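Local coordinates for protein putative phosphatase (Clostridium difficile, PDB 3SD7) that is a putative phosphatase of the haloacid dehalogenase-like hydrolase family, probably hydrolysing phosphate esters, at residues V131-T137 with Y155-L161. Sequence-based numbering, arbitrary orientation.
Sequences VATSKPT and YIAGSNL
Strands 131-133 and 155-159 run almost exactly parallel, in a ladder where V131 N donates to Y155 O, A157 N to V131 O and T133 N to A157 O (3.0 Å); the register then shifts by two, a beta bulge, and after the corner at S134 and K135, P136 pairs with S159 through S159 N to K135 O and T137 N to S159 O (2.8 Å). V131 and I156 lie on one sheet face, CB of V131 4.1 Å from CG2 of I156, while A132 and A157 turn to the other, where helix 168-179 packs on A157. At the corner the hydroxyl of S159 reaches back, OG giving its proton to S134 O at 2.7 Å from 43° above the carbonyl plane; chi1 of 56° sets that OG between its own backbone N and carbonyl. The two strands and helix 137-146 between them form a right-handed beta-alpha-beta crossover of the HAD Rossmann-like fold, with 155-159 the outermost strand. P136 is the N-cap of that helix, and its CB meets CD2 of the poorly ordered L161 at 3.8 Å. T137 OG1 accepts from G158 N (2.9 Å, a bent 134°) and shares a water with N160 OD1. G158 CA lies against the carbonyls of T133 and K135 in CA-H...O contacts (3.1 Å to K135 O), its lack of a side chain letting the bulged chain come this near. T133 OG1 accepts from K135 N in an ST turn and bonds D35; K135 NZ salt-bridges D37, a ligand of the sodium ion.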
ATOM      1  N   VAL A 131      -7.899   4.682   4.873  1.00 17.67           N
ATOM      2  CA  VAL A 131      -6.942   3.787   4.227  1.00 17.64           C
ATOM      3  C   VAL A 131      -7.707   2.648   3.582  1.00 19.38           C
ATOM      4  O   VAL A 131      -8.581   2.059   4.225  1.00 19.75           O
ATOM      5  CB  VAL A 131      -5.879   3.231   5.203  1.00 18.84           C
ATOM      6  CG1 VAL A 131      -5.036   2.122   4.552  1.00 20.44           C
ATOM      7  CG2 VAL A 131      -4.969   4.363   5.690  1.00 19.54           C
ATOM      8  N   ALA A 132      -7.421   2.402   2.303  1.00 18.41           N
ATOM      9  CA  ALA A 132      -7.988   1.290   1.552  1.00 20.77           C
ATOM     10  C   ALA A 132      -6.804   0.597   0.887  1.00 21.36           C
ATOM     11  O   ALA A 132      -6.183   1.136  -0.023  1.00 20.88           O
ATOM     12  CB  ALA A 132      -9.027   1.788   0.511  1.00 22.40           C
ATOM     13  N   THR A 133      -6.499  -0.604   1.353  1.00 21.56           N
ATOM     14  CA  THR A 133      -5.311  -1.323   0.935  1.00 22.40           C
ATOM     15  C   THR A 133      -5.568  -2.817   0.784  1.00 24.71           C
ATOM     16  O   THR A 133      -6.539  -3.352   1.345  1.00 22.56           O
ATOM     17  CB  THR A 133      -4.193  -1.080   1.969  1.00 22.91           C
ATOM     18  OG1 THR A 133      -2.975  -1.725   1.574  1.00 25.45           O
ATOM     19  CG2 THR A 133      -4.594  -1.570   3.386  1.00 23.40           C
ATOM     20  N   SER A 134      -4.709  -3.460  -0.007  1.00 25.08           N
ATOM     21  CA  SER A 134      -4.731  -4.900  -0.173  1.00 28.29           C
ATOM     22  C   SER A 134      -3.898  -5.558   0.940  1.00 27.35           C
ATOM     23  O   SER A 134      -3.998  -6.765   1.140  1.00 30.55           O
ATOM     24  CB  SER A 134      -4.202  -5.311  -1.567  1.00 30.17           C
ATOM     25  OG  SER A 134      -5.055  -4.856  -2.611  1.00 30.78           O
ATOM     26  N   LYS A 135      -3.087  -4.776   1.642  1.00 27.82           N
ATOM     27  CA  LYS A 135      -2.280  -5.286   2.757  1.00 30.11           C
ATOM     28  C   LYS A 135      -3.241  -5.738   3.851  1.00 30.06           C
ATOM     29  O   LYS A 135      -4.327  -5.158   3.970  1.00 26.90           O
ATOM     30  CB  LYS A 135      -1.377  -4.184   3.292  1.00 31.11           C
ATOM     31  CG  LYS A 135      -0.175  -4.724   4.092  1.00 37.00           C
ATOM     32  CD  LYS A 135       0.776  -3.617   4.458  1.00 40.71           C
ATOM     33  CE  LYS A 135       2.128  -4.123   4.955  1.00 36.20           C
ATOM     34  NZ  LYS A 135       3.162  -4.423   3.909  1.00 33.57           N
ATOM     35  N   PRO A 136      -2.893  -6.792   4.625  1.00 29.73           N
ATOM     36  CA  PRO A 136      -3.810  -7.181   5.709  1.00 28.90           C
ATOM     37  C   PRO A 136      -4.081  -6.025   6.670  1.00 27.50           C
ATOM     38  O   PRO A 136      -3.190  -5.283   7.025  1.00 28.05           O
ATOM     39  CB  PRO A 136      -3.068  -8.310   6.412  1.00 32.45           C
ATOM     40  CG  PRO A 136      -2.260  -8.926   5.316  1.00 33.71           C
ATOM     41  CD  PRO A 136      -1.809  -7.780   4.467  1.00 30.85           C
ATOM     42  N   THR A 137      -5.333  -5.870   7.063  1.00 26.72           N
ATOM     43  CA  THR A 137      -5.723  -4.788   7.970  1.00 25.45           C
ATOM     44  C   THR A 137      -4.853  -4.719   9.202  1.00 26.49           C
ATOM     45  O   THR A 137      -4.432  -3.627   9.571  1.00 25.73           O
ATOM     46  CB  THR A 137      -7.157  -4.970   8.414  1.00 27.37           C
ATOM     47  OG1 THR A 137      -7.965  -5.091   7.244  1.00 24.33           O
ATOM     48  CG2 THR A 137      -7.638  -3.780   9.287  1.00 25.23           C
ATOM     49  N   TYR A 155     -11.183   5.448   9.270  1.00 20.55           N
ATOM     50  CA  TYR A 155     -11.288   4.007   9.079  1.00 20.41           C
ATOM     51  C   TYR A 155     -10.081   3.527   8.318  1.00 20.89           C
ATOM     52  O   TYR A 155      -9.526   4.246   7.458  1.00 20.26           O
ATOM     53  CB  TYR A 155     -12.552   3.627   8.325  1.00 20.33           C
ATOM     54  CG  TYR A 155     -13.826   3.998   9.029  1.00 20.31           C
ATOM     55  CD1 TYR A 155     -14.149   3.445  10.248  1.00 21.43           C
ATOM     56  CD2 TYR A 155     -14.688   4.910   8.471  1.00 23.85           C
ATOM     57  CE1 TYR A 155     -15.339   3.789  10.898  1.00 24.61           C
ATOM     58  CE2 TYR A 155     -15.850   5.275   9.094  1.00 25.37           C
ATOM     59  CZ  TYR A 155     -16.180   4.717  10.305  1.00 24.63           C
ATOM     60  OH  TYR A 155     -17.332   5.081  10.952  1.00 30.53           O
ATOM     61  N   ILE A 156      -9.678   2.296   8.615  1.00 21.87           N
ATOM     62  CA  ILE A 156      -8.534   1.643   7.968  1.00 22.36           C
ATOM     63  C   ILE A 156      -9.049   0.284   7.568  1.00 22.96           C
ATOM     64  O   ILE A 156      -9.520  -0.492   8.435  1.00 25.25           O
ATOM     65  CB  ILE A 156      -7.339   1.515   8.927  1.00 22.28           C
ATOM     66  CG1 ILE A 156      -6.766   2.899   9.274  1.00 25.41           C
ATOM     67  CG2 ILE A 156      -6.252   0.577   8.342  1.00 23.26           C
ATOM     68  CD1 ILE A 156      -5.881   2.909  10.559  1.00 27.83           C
ATOM     69  N   ALA A 157      -9.011   0.002   6.259  1.00 22.11           N
ATOM     70  CA  ALA A 157      -9.495  -1.238   5.677  1.00 23.05           C
ATOM     71  C   ALA A 157      -8.469  -1.901   4.772  1.00 23.49           C
ATOM     72  O   ALA A 157      -8.033  -1.322   3.780  1.00 22.88           O
ATOM     73  CB  ALA A 157     -10.763  -0.994   4.878  1.00 25.96           C
ATOM     74  N   GLY A 158      -8.103  -3.121   5.149  1.00 23.89           N
ATOM     75  CA  GLY A 158      -7.213  -3.974   4.378  1.00 25.25           C
ATOM     76  C   GLY A 158      -7.840  -5.336   4.183  1.00 28.42           C
ATOM     77  O   GLY A 158      -9.070  -5.510   4.268  1.00 29.32           O
ATOM     78  N   SER A 159      -6.996  -6.317   3.893  1.00 29.49           N
ATOM     79  CA  SER A 159      -7.440  -7.672   3.707  1.00 34.28           C
ATOM     80  C   SER A 159      -7.354  -8.448   5.028  1.00 36.67           C
ATOM     81  O   SER A 159      -6.855  -7.962   6.039  1.00 32.10           O
ATOM     82  CB  SER A 159      -6.593  -8.349   2.635  1.00 35.25           C
ATOM     83  OG  SER A 159      -5.228  -8.290   2.965  1.00 41.51           O
ATOM     84  N   ASN A 160      -7.854  -9.672   5.010  1.00 42.77           N
ATOM     85  CA  ASN A 160      -7.790 -10.510   6.197  1.00 46.48           C
ATOM     86  C   ASN A 160      -6.451 -11.220   6.228  1.00 50.88           C
ATOM     87  O   ASN A 160      -5.883 -11.507   5.169  1.00 50.51           O
ATOM     88  CB  ASN A 160      -8.945 -11.504   6.208  1.00 48.74           C
ATOM     89  CG  ASN A 160     -10.270 -10.848   6.529  1.00 50.44           C
ATOM     90  OD1 ASN A 160     -10.322  -9.696   6.999  1.00 49.36           O
ATOM     91  ND2 ASN A 160     -11.358 -11.581   6.300  1.00 59.77           N
ATOM     92  N   LEU A 161      -5.912 -11.448   7.427  1.00 55.07           N
ATOM     93  CA  LEU A 161      -4.665 -12.218   7.554  1.00 59.35           C
ATOM     94  C   LEU A 161      -4.955 -13.622   7.041  1.00 64.22           C
ATOM     95  O   LEU A 161      -6.079 -14.117   7.196  1.00 65.78           O
ATOM     96  CB  LEU A 161      -4.195 -12.316   9.008  1.00 60.17           C
ATOM     97  CG  LEU A 161      -3.466 -11.149   9.652  1.00 59.73           C
ATOM     98  CD1 LEU A 161      -3.329 -11.395  11.161  1.00 62.30           C
ATOM     99  CD2 LEU A 161      -2.109 -10.964   8.997  1.00 57.73           C
TER
HETATM  100  O   HOH W   1      -9.762  -7.022   7.951  1.00 28.30           O